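Local structure of member of DUF4221 family (Bacteroides vulgatus, 3S9J) at residues Q15-L20 against F57-Q63; T24-S30 against H43-K49; Y52-I56 against K66-K72; G74-L78 against Q109-I113; S84-P88 against P137-K141. The protein is of unknown function, but folds as a six-bladed beta-propeller and belongs to the DUF4221 family of the beta-propeller clan. The contacts are given in a common frame with arbitrary orientation. Numbering follows the deposited sequence.

Contact 1 of 5, residues Q15-L20 against F57-Q63; sequences QLAFPL and FDIENQQ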
# COMPACT_ATOMS: atom_id res chain seq x y z
N GLN A 15 11.21 -4.54 19.37
CA GLN A 15 10.66 -3.29 18.89
C GLN A 15 11.74 -2.40 18.29
O GLN A 15 12.90 -2.45 18.69
CB GLN A 15 10.01 -2.54 20.03
CG GLN A 15 8.63 -3.01 20.43
CD GLN A 15 7.85 -1.91 21.16
OE1 GLN A 15 8.42 -1.11 21.92
NE2 GLN A 15 6.55 -1.84 20.91
N LEU A 16 11.32 -1.60 17.33
CA LEU A 16 12.14 -0.53 16.76
C LEU A 16 11.50 0.76 17.18
O LEU A 16 10.26 0.90 17.13
CB LEU A 16 12.17 -0.53 15.23
CG LEU A 16 12.78 -1.69 14.46
CD1 LEU A 16 12.48 -1.44 12.97
CD2 LEU A 16 14.27 -1.87 14.72
N ALA A 17 12.31 1.72 17.60
CA ALA A 17 11.78 3.03 18.01
C ALA A 17 12.67 4.14 17.47
O ALA A 17 13.87 4.17 17.76
CB ALA A 17 11.62 3.14 19.53
N PHE A 18 12.08 5.03 16.70
CA PHE A 18 12.78 6.17 16.15
C PHE A 18 12.30 7.48 16.80
O PHE A 18 11.18 7.94 16.55
CB PHE A 18 12.57 6.27 14.63
CG PHE A 18 12.95 5.03 13.86
CD1 PHE A 18 14.27 4.84 13.44
CD2 PHE A 18 11.99 4.11 13.48
CE1 PHE A 18 14.61 3.70 12.70
CE2 PHE A 18 12.31 2.98 12.76
CZ PHE A 18 13.63 2.77 12.35
N PRO A 19 13.17 8.12 17.58
CA PRO A 19 12.81 9.38 18.17
C PRO A 19 12.72 10.47 17.11
O PRO A 19 13.56 10.54 16.22
CB PRO A 19 13.94 9.67 19.17
CG PRO A 19 14.55 8.36 19.42
CD PRO A 19 14.47 7.64 18.11
N LEU A 20 11.68 11.29 17.22
CA LEU A 20 11.39 12.34 16.24
C LEU A 20 11.39 13.70 16.92
O LEU A 20 11.41 13.81 18.14
CB LEU A 20 10.01 12.07 15.60
CG LEU A 20 9.70 10.66 15.05
CD1 LEU A 20 8.25 10.59 14.52
CD2 LEU A 20 10.70 10.24 13.92
N PHE A 57 15.29 6.36 7.46
CA PHE A 57 15.62 5.83 8.76
C PHE A 57 16.57 4.64 8.67
O PHE A 57 16.37 3.76 7.86
CB PHE A 57 14.38 5.36 9.52
CG PHE A 57 13.45 6.47 9.97
CD1 PHE A 57 13.77 7.27 11.07
CD2 PHE A 57 12.27 6.69 9.33
CE1 PHE A 57 12.92 8.28 11.48
CE2 PHE A 57 11.40 7.67 9.75
CZ PHE A 57 11.70 8.46 10.83
N ASP A 58 17.54 4.63 9.57
CA ASP A 58 18.53 3.53 9.74
C ASP A 58 17.98 2.50 10.73
O ASP A 58 17.82 2.79 11.91
CB ASP A 58 19.80 4.16 10.25
CG ASP A 58 20.94 3.17 10.45
OD1 ASP A 58 20.69 1.94 10.56
OD2 ASP A 58 22.08 3.67 10.55
N ILE A 59 17.61 1.33 10.22
CA ILE A 59 16.94 0.32 11.02
C ILE A 59 17.84 -0.25 12.12
O ILE A 59 17.46 -0.29 13.30
CB ILE A 59 16.32 -0.77 10.14
CG1 ILE A 59 15.10 -0.21 9.37
CG2 ILE A 59 15.88 -1.97 11.02
CD1 ILE A 59 14.67 -1.06 8.18
N GLU A 60 19.06 -0.64 11.74
CA GLU A 60 20.02 -1.23 12.69
C GLU A 60 20.29 -0.26 13.84
O GLU A 60 20.36 -0.68 14.98
CB GLU A 60 21.34 -1.55 11.95
CG GLU A 60 22.46 -2.12 12.84
CD GLU A 60 23.87 -2.07 12.19
OE1 GLU A 60 24.06 -1.56 11.04
OE2 GLU A 60 24.82 -2.52 12.86
N ASN A 61 20.44 1.03 13.53
CA ASN A 61 20.84 2.02 14.51
C ASN A 61 19.68 2.83 15.11
O ASN A 61 19.89 3.67 15.98
CB ASN A 61 21.92 2.94 13.89
CG ASN A 61 23.21 2.19 13.60
OD1 ASN A 61 23.74 1.53 14.50
ND2 ASN A 61 23.68 2.25 12.38
N GLN A 62 18.46 2.48 14.71
CA GLN A 62 17.24 3.13 15.20
C GLN A 62 17.34 4.66 15.28
O GLN A 62 17.07 5.26 16.33
CB GLN A 62 16.81 2.52 16.53
CG GLN A 62 16.56 1.01 16.39
CD GLN A 62 15.97 0.36 17.62
OE1 GLN A 62 15.01 0.84 18.19
NE2 GLN A 62 16.55 -0.75 18.03
N GLN A 63 17.68 5.27 14.16
CA GLN A 63 17.82 6.72 14.08
C GLN A 63 17.60 7.18 12.65
O GLN A 63 17.50 6.38 11.72
CB GLN A 63 19.22 7.14 14.59
CG GLN A 63 20.31 6.74 13.66
CD GLN A 63 21.68 7.26 14.16
OE1 GLN A 63 22.03 7.09 15.31
NE2 GLN A 63 22.40 7.93 13.29
O HOH W 1 13.97 -0.12 20.44
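This is an inter-blade contact, in which residues 15-20 of the outer strand 8-19 of one propeller blade receive the turn that joins strands 53-58 and 63-69 of the next. Phe18 fills the cleft between them. Phe57 CB lies over its ring face, 4.0 Å from the Phe18 centroid as a CH-pi contact, and the two phenyl rings meet obliquely with centroids 4.5 Å apart and planes at 40°. The backbone of the turn borders the Phe18 ring edge, with Asp58 O 3.4 Å from Phe18 CE1. Such contacts illustrate how propeller blades, whose sheets share no backbone ladder, cohere through side chains. Strand 8-19 itself pairs with strand 354-364, so the N-terminal segment completes the blade built from the C-terminal end, the closure often called molecular velcro. The turn keeps its shape through a G1 beta bulge, in which Gln62 and Gln63 both face Asp58, and an Asx motif, Asn61 N donating to Asp58 OD1 at 3.1 Å. Gln62 has a positive phi and reaches back across the gap: Ala17 N donates to Gln62 OE1 at 2.9 Å, and a water bridges the same OE1 to Gln15 O. Leu20 CD2 approaches Phe57 CZ at 3.7 Å.

Contact 2 of 5, residues T24-S30 against H43-K49; sequences TYYLSKS and HFENTQK. With NA (sodium ion), chain C; FMT (formic acid), chain K.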
# COMPACT_ATOMS: atom_id res chain seq x y z
N THR A 24 9.89 15.92 11.68
CA THR A 24 9.42 14.66 11.11
C THR A 24 8.11 14.28 11.75
O THR A 24 8.06 14.05 12.95
CB THR A 24 10.44 13.51 11.33
OG1 THR A 24 11.76 14.00 11.00
CG2 THR A 24 10.06 12.29 10.42
N TYR A 25 7.03 14.18 10.96
CA TYR A 25 5.75 13.75 11.51
C TYR A 25 5.71 12.24 11.57
O TYR A 25 6.33 11.55 10.72
CB TYR A 25 4.60 14.27 10.65
CG TYR A 25 3.25 14.12 11.29
CD1 TYR A 25 2.96 14.73 12.50
CD2 TYR A 25 2.26 13.34 10.68
CE1 TYR A 25 1.70 14.56 13.09
CE2 TYR A 25 1.00 13.21 11.25
CZ TYR A 25 0.74 13.84 12.45
OH TYR A 25 -0.47 13.71 13.05
N TYR A 26 5.00 11.70 12.56
CA TYR A 26 5.09 10.24 12.82
C TYR A 26 4.38 9.39 11.77
O TYR A 26 4.61 8.19 11.68
CB TYR A 26 4.59 9.84 14.21
CG TYR A 26 3.08 9.95 14.37
CD1 TYR A 26 2.23 8.89 14.07
CD2 TYR A 26 2.51 11.14 14.76
CE1 TYR A 26 0.85 9.00 14.17
CE2 TYR A 26 1.12 11.26 14.88
CZ TYR A 26 0.31 10.18 14.59
OH TYR A 26 -1.04 10.33 14.69
N LEU A 27 3.49 10.00 11.01
CA LEU A 27 2.71 9.31 9.98
C LEU A 27 3.27 9.58 8.60
O LEU A 27 3.48 10.74 8.23
CB LEU A 27 1.26 9.79 9.98
CG LEU A 27 0.37 9.21 8.87
CD1 LEU A 27 0.23 7.72 9.08
CD2 LEU A 27 -0.98 9.90 8.87
N SER A 28 3.49 8.51 7.84
CA SER A 28 3.74 8.57 6.42
C SER A 28 2.81 7.64 5.68
O SER A 28 2.57 6.53 6.15
CB SER A 28 5.17 8.11 6.11
OG SER A 28 5.36 8.13 4.67
N LYS A 29 2.32 8.09 4.53
CA LYS A 29 1.50 7.25 3.64
C LYS A 29 2.31 6.60 2.54
O LYS A 29 1.74 5.89 1.71
CB LYS A 29 0.35 8.05 3.03
CG LYS A 29 -0.66 8.53 4.09
CD LYS A 29 -1.89 9.16 3.43
CE LYS A 29 -2.96 9.55 4.42
NZ LYS A 29 -4.07 10.33 3.70
N SER A 30 3.62 6.80 2.54
CA SER A 30 4.49 6.22 1.51
C SER A 30 5.85 5.89 2.15
O SER A 30 6.84 6.65 2.04
CB SER A 30 4.62 7.18 0.36
OG SER A 30 5.32 6.57 -0.75
N HIS A 43 12.57 4.11 3.81
CA HIS A 43 12.24 5.31 3.06
C HIS A 43 10.92 5.82 3.64
O HIS A 43 9.93 5.12 3.60
CB HIS A 43 12.05 4.94 1.61
CG HIS A 43 11.49 6.03 0.74
ND1 HIS A 43 12.26 6.67 -0.22
CD2 HIS A 43 10.24 6.56 0.65
CE1 HIS A 43 11.51 7.57 -0.83
NE2 HIS A 43 10.28 7.51 -0.35
N PHE A 44 10.90 7.04 4.15
CA PHE A 44 9.72 7.54 4.84
C PHE A 44 9.37 8.90 4.26
O PHE A 44 10.01 9.89 4.58
CB PHE A 44 10.04 7.62 6.33
CG PHE A 44 8.90 8.05 7.24
CD1 PHE A 44 8.65 9.40 7.49
CD2 PHE A 44 8.16 7.10 7.92
CE1 PHE A 44 7.65 9.79 8.40
CE2 PHE A 44 7.15 7.50 8.83
CZ PHE A 44 6.92 8.84 9.07
N GLU A 45 8.36 8.93 3.39
CA GLU A 45 7.94 10.18 2.80
C GLU A 45 7.34 11.05 3.90
O GLU A 45 6.43 10.63 4.56
CB GLU A 45 6.91 9.99 1.71
CG GLU A 45 6.55 11.29 1.02
CD GLU A 45 5.54 11.07 -0.09
OE1 GLU A 45 5.84 10.25 -0.98
OE2 GLU A 45 4.48 11.70 -0.06
N ASN A 46 7.86 12.24 4.07
CA ASN A 46 7.46 13.10 5.21
C ASN A 46 6.79 14.34 4.63
O ASN A 46 7.34 15.45 4.65
CB ASN A 46 8.74 13.44 5.99
CG ASN A 46 8.51 14.29 7.21
OD1 ASN A 46 7.54 14.08 7.97
ND2 ASN A 46 9.40 15.28 7.43
N THR A 47 5.58 14.12 4.11
CA THR A 47 4.84 15.18 3.41
C THR A 47 3.51 15.49 4.10
O THR A 47 2.69 16.26 3.57
CB THR A 47 4.56 14.79 1.94
OG1 THR A 47 3.97 13.49 1.92
CG2 THR A 47 5.88 14.81 1.14
N GLN A 48 3.27 14.91 5.27
CA GLN A 48 2.04 15.23 6.01
C GLN A 48 2.12 16.64 6.60
O GLN A 48 3.19 17.17 6.89
CB GLN A 48 1.76 14.24 7.12
CG GLN A 48 1.45 12.85 6.62
CD GLN A 48 0.18 12.77 5.80
OE1 GLN A 48 0.16 12.24 4.69
NE2 GLN A 48 -0.85 13.31 6.32
N LYS A 49 0.96 17.25 6.75
CA LYS A 49 0.88 18.55 7.37
C LYS A 49 1.76 19.56 6.69
O LYS A 49 1.72 19.65 5.46
CB LYS A 49 1.08 18.44 8.92
CG LYS A 49 0.11 17.51 9.57
CD LYS A 49 0.26 17.58 11.12
CE LYS A 49 -0.93 17.07 11.84
NZ LYS A 49 -0.79 17.43 13.29
NA NA C . 7.30 15.00 14.88
C FMT K . -2.79 7.39 15.14
O1 FMT K . -3.83 6.69 15.36
O2 FMT K . -2.75 8.33 14.34
O HOH W 2 -1.14 15.01 15.17
O HOH W 3 5.22 13.81 15.04
O HOH W 4 4.92 13.07 7.32
O HOH W 5 2.71 10.76 3.55
O HOH W 6 6.24 16.88 13.31
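A loop without regular secondary structure curls around a single phenyl ring, that of Phe44. Ser28 CB sits squarely over one face, 3.4 Å from the Phe44 centroid and 12° off the normal, a very close CH-pi contact, while backbone oxygens line the rim: Tyr25 O is 3.2 Å from Phe44 CE1 and Tyr26 O is 3.5 Å from Phe44 CZ. Hydrogen bonds fix the loop at several points along strand 39-46. Tyr25 N donates to Asn46 OD1 (3.0 Å), while Asn46 ND2 serves Asp53. Farther on, Ser28 OG donates to Glu45 O (2.7 Å) and accepts from Ser30 N (3.1 Å) in an ST turn, after which Glu45 N donates to Ser30 O (3.1 Å). The carboxylate of Glu45 and the ring of His43 both turn to Ser84 in the following blade. Beyond the strand, Lys49 CD covers the Tyr25 ring, 4.1 Å from its centroid, and one water links Leu27 O, Asn46 OD1 and Gln48 N. At the start of the loop Thr24 O binds sodium at 2.3 Å, a site completed by Asp21, Asn353 and waters. The arrangement is that of a propeller's inter-blade crossing, where the chain leaves the outer strand 8-19 of one blade for the innermost strand 31-36 of the next.

Contact 3 of 5, residues Y52-I56 against K66-K72; sequences YDIVI and KRIPLHK. With NA (sodium ion), chain D.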
# COMPACT_ATOMS: atom_id res chain seq x y z
N TYR A 52 7.55 18.69 4.19
CA TYR A 52 7.71 18.35 2.77
C TYR A 52 9.13 17.92 2.43
O TYR A 52 9.92 18.68 1.85
CB TYR A 52 7.28 19.54 1.93
CG TYR A 52 6.84 19.23 0.51
CD1 TYR A 52 5.65 18.56 0.27
CD2 TYR A 52 7.60 19.63 -0.59
CE1 TYR A 52 5.21 18.32 -1.04
CE2 TYR A 52 7.17 19.37 -1.90
CZ TYR A 52 5.96 18.74 -2.11
OH TYR A 52 5.50 18.55 -3.40
N ASP A 53 9.46 16.69 2.80
CA ASP A 53 10.72 16.07 2.48
C ASP A 53 10.62 14.56 2.60
O ASP A 53 9.54 14.02 2.83
CB ASP A 53 11.88 16.66 3.30
CG ASP A 53 11.75 16.47 4.82
OD1 ASP A 53 11.13 15.48 5.28
OD2 ASP A 53 12.29 17.35 5.57
N ILE A 54 11.73 13.87 2.39
CA ILE A 54 11.79 12.45 2.62
C ILE A 54 12.85 12.20 3.69
O ILE A 54 13.97 12.72 3.60
CB ILE A 54 12.15 11.69 1.33
CG1 ILE A 54 11.04 11.85 0.28
CG2 ILE A 54 12.40 10.18 1.60
CD1 ILE A 54 11.52 11.51 -1.15
N VAL A 55 12.49 11.39 4.67
CA VAL A 55 13.42 10.97 5.70
C VAL A 55 13.78 9.51 5.46
O VAL A 55 12.91 8.68 5.17
CB VAL A 55 12.81 11.15 7.09
CG1 VAL A 55 13.65 10.50 8.20
CG2 VAL A 55 12.57 12.64 7.34
N ILE A 56 15.07 9.19 5.60
CA ILE A 56 15.52 7.84 5.54
C ILE A 56 15.92 7.41 6.94
O ILE A 56 16.77 8.06 7.56
CB ILE A 56 16.75 7.70 4.59
CG1 ILE A 56 16.45 8.26 3.20
CG2 ILE A 56 17.23 6.20 4.56
CD1 ILE A 56 15.26 7.61 2.46
N LYS A 66 19.34 10.06 6.92
CA LYS A 66 19.45 11.27 6.13
C LYS A 66 18.09 11.86 5.82
O LYS A 66 17.07 11.20 6.02
CB LYS A 66 20.23 11.07 4.85
CG LYS A 66 19.64 10.28 3.78
CD LYS A 66 20.64 10.17 2.59
CE LYS A 66 20.11 9.32 1.48
NZ LYS A 66 21.18 8.76 0.57
N ARG A 67 18.12 13.09 5.33
CA ARG A 67 16.94 13.84 4.97
C ARG A 67 17.14 14.30 3.55
O ARG A 67 18.16 14.93 3.22
CB ARG A 67 16.77 15.03 5.90
CG ARG A 67 15.54 15.88 5.68
CD ARG A 67 15.40 16.91 6.77
NE ARG A 67 15.21 16.29 8.09
CZ ARG A 67 14.07 15.88 8.62
NH1 ARG A 67 12.92 16.02 7.97
NH2 ARG A 67 14.07 15.34 9.83
N ILE A 68 16.20 13.93 2.69
CA ILE A 68 16.22 14.31 1.29
C ILE A 68 15.28 15.48 1.09
O ILE A 68 14.07 15.35 1.31
CB ILE A 68 15.83 13.14 0.40
CG1 ILE A 68 16.74 11.94 0.67
CG2 ILE A 68 15.80 13.56 -1.11
CD1 ILE A 68 16.34 10.66 -0.10
N PRO A 69 15.81 16.65 0.73
CA PRO A 69 14.93 17.80 0.61
C PRO A 69 14.03 17.69 -0.61
O PRO A 69 14.41 17.08 -1.62
CB PRO A 69 15.90 18.99 0.48
CG PRO A 69 17.13 18.41 0.03
CD PRO A 69 17.20 16.99 0.46
N LEU A 70 12.84 18.27 -0.50
CA LEU A 70 11.90 18.41 -1.61
C LEU A 70 11.53 19.88 -1.70
O LEU A 70 11.11 20.46 -0.70
CB LEU A 70 10.64 17.56 -1.39
CG LEU A 70 10.76 16.04 -1.33
CD1 LEU A 70 9.39 15.40 -0.99
CD2 LEU A 70 11.39 15.49 -2.66
N HIS A 71 11.72 20.48 -2.87
CA HIS A 71 11.41 21.90 -3.08
C HIS A 71 10.13 22.02 -3.88
O HIS A 71 9.89 21.21 -4.78
CB HIS A 71 12.54 22.56 -3.85
CG HIS A 71 13.87 22.42 -3.18
ND1 HIS A 71 14.26 23.21 -2.12
CD2 HIS A 71 14.90 21.57 -3.41
CE1 HIS A 71 15.47 22.85 -1.73
NE2 HIS A 71 15.89 21.87 -2.50
N LYS A 72 9.30 23.00 -3.54
CA LYS A 72 8.02 23.21 -4.22
C LYS A 72 8.22 23.96 -5.53
O LYS A 72 7.48 23.74 -6.49
CB LYS A 72 7.05 23.98 -3.32
CG LYS A 72 6.39 23.18 -2.25
CD LYS A 72 5.15 22.53 -2.77
CE LYS A 72 4.41 21.79 -1.68
NZ LYS A 72 3.28 20.99 -2.22
NA NA D . 10.73 20.86 1.50
O HOH W 7 12.93 20.18 1.98
O HOH W 8 10.30 21.42 3.79
O HOH W 9 9.01 22.62 0.97
O HOH W 10 12.11 22.98 1.42
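Ridges of aliphatic side chain interlock along one face of this antiparallel hairpin. Ile54 and Ile68 form a hydrogen-bonded pair, their CB atoms 4.1 Å apart; Ile68 CD1 reaches along to Ile56 CG1 (4.1 Å), and Leu70 CD1 fills the hollow beside Ile54 CG1 (4.1 Å). The face bearing Asp53, Val55 and Arg67 is mixed: Arg67 lays its guanidinium over Val55, with NH1 3.5 Å from Val55 CG2, and closes a salt bridge from NH1 to Asp53 OD2 at 2.8 Å. Next to the Asp53 end, Tyr52 O (2.4 Å) and Leu70 O (2.3 Å) converge on a sodium ion whose other ligands are four waters. Lys72 then lies over one face of the Tyr52 ring, its CE 3.6 Å from the ring centroid in a CH-pi contact, while its NZ makes an off-centre cation-pi contact and bonds to Pro79; the Tyr52 hydroxyl bonds to Leu78. The N-to-C directions of strand segments 53-56 and 66-69 make 161°, nearly antiparallel. Strand 63-69 forms the blade's outer edge, whereas strand 53-58 also pairs with strand 39-46, where Tyr52 and Asp53 make a classic bulge opposite Asn46.

Contact 4 of 5, residues G74-L78 against Q109-I113; sequences GPNGL and QGEII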
# COMPACT_ATOMS: atom_id res chain seq x y z
N GLY A 74 11.19 26.32 -8.23
CA GLY A 74 12.54 26.46 -8.70
C GLY A 74 12.91 25.38 -9.71
O GLY A 74 12.06 24.64 -10.18
N PRO A 75 14.19 25.27 -10.04
CA PRO A 75 14.58 24.29 -11.05
C PRO A 75 14.36 22.83 -10.62
O PRO A 75 14.25 21.94 -11.46
CB PRO A 75 16.07 24.59 -11.28
CG PRO A 75 16.52 25.43 -10.15
CD PRO A 75 15.33 26.02 -9.47
N ASN A 76 14.31 22.59 -9.31
CA ASN A 76 14.01 21.26 -8.78
C ASN A 76 12.63 21.20 -8.14
O ASN A 76 12.36 20.37 -7.30
CB ASN A 76 15.11 20.88 -7.80
CG ASN A 76 16.45 20.72 -8.50
OD1 ASN A 76 16.56 19.92 -9.45
ND2 ASN A 76 17.45 21.48 -8.08
N GLY A 77 11.74 22.07 -8.60
CA GLY A 77 10.40 22.16 -8.06
C GLY A 77 9.53 20.94 -8.31
O GLY A 77 9.39 20.47 -9.45
N LEU A 78 8.98 20.42 -7.21
CA LEU A 78 8.04 19.33 -7.19
C LEU A 78 6.79 19.84 -6.52
O LEU A 78 6.67 19.78 -5.29
CB LEU A 78 8.60 18.16 -6.41
CG LEU A 78 9.94 17.60 -6.88
CD1 LEU A 78 10.60 16.82 -5.74
CD2 LEU A 78 9.79 16.72 -8.11
N GLN A 109 19.81 14.11 -3.29
CA GLN A 109 19.86 15.52 -2.91
C GLN A 109 18.54 16.22 -3.24
O GLN A 109 18.42 17.46 -3.11
CB GLN A 109 21.06 16.19 -3.59
CG GLN A 109 22.43 15.63 -3.14
CD GLN A 109 22.80 14.28 -3.79
OE1 GLN A 109 22.74 14.12 -5.02
NE2 GLN A 109 23.19 13.32 -2.96
N GLY A 110 17.55 15.45 -3.71
CA GLY A 110 16.27 16.03 -4.07
C GLY A 110 16.25 16.79 -5.39
O GLY A 110 15.31 17.54 -5.65
N GLU A 111 17.29 16.61 -6.21
CA GLU A 111 17.36 17.27 -7.51
C GLU A 111 16.62 16.47 -8.54
O GLU A 111 16.70 15.25 -8.56
CB GLU A 111 18.81 17.46 -7.92
CG GLU A 111 19.56 18.34 -6.90
CD GLU A 111 21.06 18.33 -7.08
OE1 GLU A 111 21.61 17.39 -7.70
OE2 GLU A 111 21.69 19.26 -6.55
N ILE A 112 15.88 17.16 -9.40
CA ILE A 112 15.13 16.49 -10.45
C ILE A 112 16.08 15.96 -11.53
O ILE A 112 17.00 16.65 -12.00
CB ILE A 112 14.04 17.38 -11.06
CG1 ILE A 112 12.94 17.66 -10.02
CG2 ILE A 112 13.47 16.70 -12.34
CD1 ILE A 112 11.95 18.69 -10.48
N ILE A 113 15.88 14.69 -11.83
CA ILE A 113 16.52 14.02 -12.97
C ILE A 113 15.61 14.22 -14.18
O ILE A 113 16.03 14.83 -15.17
CB ILE A 113 16.79 12.55 -12.65
CG1 ILE A 113 17.75 12.44 -11.44
CG2 ILE A 113 17.35 11.79 -13.89
CD1 ILE A 113 17.93 11.01 -10.86
O HOH W 11 13.20 19.15 -4.97
O HOH W 12 17.89 19.24 -11.62
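Neither backbone runs straight here. Residues 74-77 make a type I beta turn closed by Gly77 N to Gly74 O at 3.0 Å, with Gly74 at backbone angles suited to a residue lacking a side chain. The partner segment passes through Gly110, which has positive phi, before entering strand 112-117 and turning a corner at Ile113. The approach is a point rather than a ladder: Asn76 and Ile112 are nearest, their CA atoms 5.2 Å apart. Asn76 supplies the one direct hydrogen bond, its OD1 accepting from Ile112 N at 2.8 Å. Beside this polar link, the Ile112 side chain reaches the turn, its CD1 3.3 Å from Gly77 O and 3.8 Å from Leu78 CD2. Leu78 also packs on Leu70 and on strand 102-106, so the loop leaving one propeller blade is seated against the outer part of the next. Two waters complete the junction, one bridging Asn76 O to Gly110 O, the other Asn76 OD1 to Ile112 O. With 251 Å² buried, one side-chain-to-backbone bond and a pair of bridging waters, the chemistry is that of a small, hydrated interface at the propeller's periphery, in which the Asn76 side-chain carbonyl satisfies a backbone N-H at the start of the outermost strand.

Contact 5 of 5, residues S84-P88 against P137-K141; sequences SRPSP and PAFIK. With FMT (formic acid), chain J.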
# COMPACT_ATOMS: atom_id res chain seq x y z
N SER A 84 6.19 8.22 -3.03
CA SER A 84 7.59 8.21 -3.40
C SER A 84 8.19 6.87 -3.06
O SER A 84 7.79 6.23 -2.08
CB SER A 84 8.35 9.36 -2.73
OG SER A 84 8.24 9.29 -1.32
N ARG A 85 9.14 6.42 -3.88
CA ARG A 85 9.65 5.08 -3.73
C ARG A 85 11.12 4.97 -4.08
O ARG A 85 11.56 5.53 -5.09
CB ARG A 85 8.85 4.14 -4.64
CG ARG A 85 9.03 4.41 -6.09
CD ARG A 85 8.12 3.59 -6.99
NE ARG A 85 8.15 2.16 -6.78
CZ ARG A 85 9.11 1.32 -7.16
NH1 ARG A 85 10.25 1.71 -7.74
NH2 ARG A 85 8.92 0.03 -6.96
N PRO A 86 11.87 4.23 -3.27
CA PRO A 86 13.27 3.90 -3.62
C PRO A 86 13.24 3.01 -4.85
O PRO A 86 12.44 2.06 -4.91
CB PRO A 86 13.79 3.14 -2.41
CG PRO A 86 12.60 2.63 -1.68
CD PRO A 86 11.42 3.54 -2.05
N SER A 87 14.08 3.31 -5.84
CA SER A 87 13.93 2.71 -7.16
C SER A 87 15.29 2.25 -7.73
O SER A 87 15.67 2.68 -8.83
CB SER A 87 13.25 3.71 -8.10
OG SER A 87 11.95 4.03 -7.65
N PRO A 88 15.99 1.34 -7.02
CA PRO A 88 15.56 0.56 -5.84
C PRO A 88 16.05 1.06 -4.50
O PRO A 88 15.70 0.49 -3.48
CB PRO A 88 16.19 -0.81 -6.11
CG PRO A 88 17.50 -0.46 -6.76
CD PRO A 88 17.20 0.74 -7.64
N PRO A 137 3.10 -0.62 -4.02
CA PRO A 137 4.49 -0.16 -4.08
C PRO A 137 4.96 0.28 -5.46
O PRO A 137 6.08 0.79 -5.57
CB PRO A 137 5.28 -1.41 -3.68
CG PRO A 137 4.39 -2.54 -4.13
CD PRO A 137 3.02 -2.07 -3.79
N ALA A 138 4.13 0.05 -6.48
CA ALA A 138 4.53 0.07 -7.89
C ALA A 138 5.62 -0.97 -8.07
O ALA A 138 6.06 -1.62 -7.12
CB ALA A 138 4.99 1.45 -8.33
N PHE A 139 6.05 -1.16 -9.32
CA PHE A 139 7.16 -2.02 -9.59
C PHE A 139 7.79 -1.61 -10.94
O PHE A 139 7.17 -0.87 -11.74
CB PHE A 139 6.79 -3.51 -9.56
CG PHE A 139 5.72 -3.93 -10.56
CD1 PHE A 139 4.38 -3.82 -10.24
CD2 PHE A 139 6.07 -4.43 -11.80
CE1 PHE A 139 3.39 -4.20 -11.15
CE2 PHE A 139 5.08 -4.83 -12.73
CZ PHE A 139 3.75 -4.73 -12.38
N ILE A 140 9.03 -2.02 -11.12
CA ILE A 140 9.79 -1.64 -12.33
C ILE A 140 10.18 -2.92 -13.05
O ILE A 140 10.77 -3.82 -12.46
CB ILE A 140 11.00 -0.74 -12.01
CG1 ILE A 140 10.52 0.59 -11.40
CG2 ILE A 140 11.89 -0.47 -13.28
CD1 ILE A 140 11.60 1.55 -10.99
N LYS A 141 9.80 -3.00 -14.32
CA LYS A 141 10.17 -4.14 -15.17
C LYS A 141 10.62 -3.56 -16.50
O LYS A 141 9.91 -2.74 -17.09
CB LYS A 141 8.98 -5.10 -15.34
CG LYS A 141 9.27 -6.38 -16.17
CD LYS A 141 8.06 -7.36 -16.21
CE LYS A 141 8.38 -8.69 -16.94
NZ LYS A 141 7.24 -9.72 -16.90
C FMT J . 12.26 -1.33 -7.53
O1 FMT J . 11.23 -1.63 -6.91
O2 FMT J . 12.46 -0.22 -8.03
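Ser84 opens the strand looking the other way, its hydroxyl bonded to Glu45 and His43 of the preceding blade. Arg85 next spans the gap between two innermost blade strands, 84-86 and 139-141. Its NE donates to Pro137 O at 2.8 Å, and NH2 adds a longer bond to the same Pro137 O (3.3 Å) and a weak one to Ala138 O (3.3 Å). Past Pro86, which packs on strand 31-36, Ser87 folds back: its OG donates to Arg85 O (3.0 Å) and accepts from Arg85 NH1 (2.9 Å), while Ser87 CB rests 4.0 Å from Ile140 CD1. A cis peptide then leads into Pro88. Formic acid, probably from the crystallisation liquor, takes both outer nitrogens, Arg85 NH1 to its O2 at 2.9 Å and Arg85 NH2 to its O1 at 2.8 Å. A guanidinium steadied by backbone carbonyls while two N-H groups still grip a small acid suggests, without proving, that this spot in the propeller's interior could accept a carboxylate.

The five contacts follow the chain around one sector of the six-bladed propeller. Contact 1 couples the blade that unites both chain ends to the second blade, built from strands 31-36, 39-46, 53-58 and 63-69. Contacts 2 and 3 lie in or beside that blade, their centres about 10 Å apart, and share its sheet through the pairing of strands 39-46 and 53-58. Contact 4, its centre about 11 Å from that of contact 3, leads to the outer edge of the third blade, while contact 5 joins the innermost strands of the third and fourth. Contacts 1 and 4 are farthest apart, about 28 Å between centres. The second blade is thus tied to the start of the third through Ser84 and to the loop leading there through Leu78.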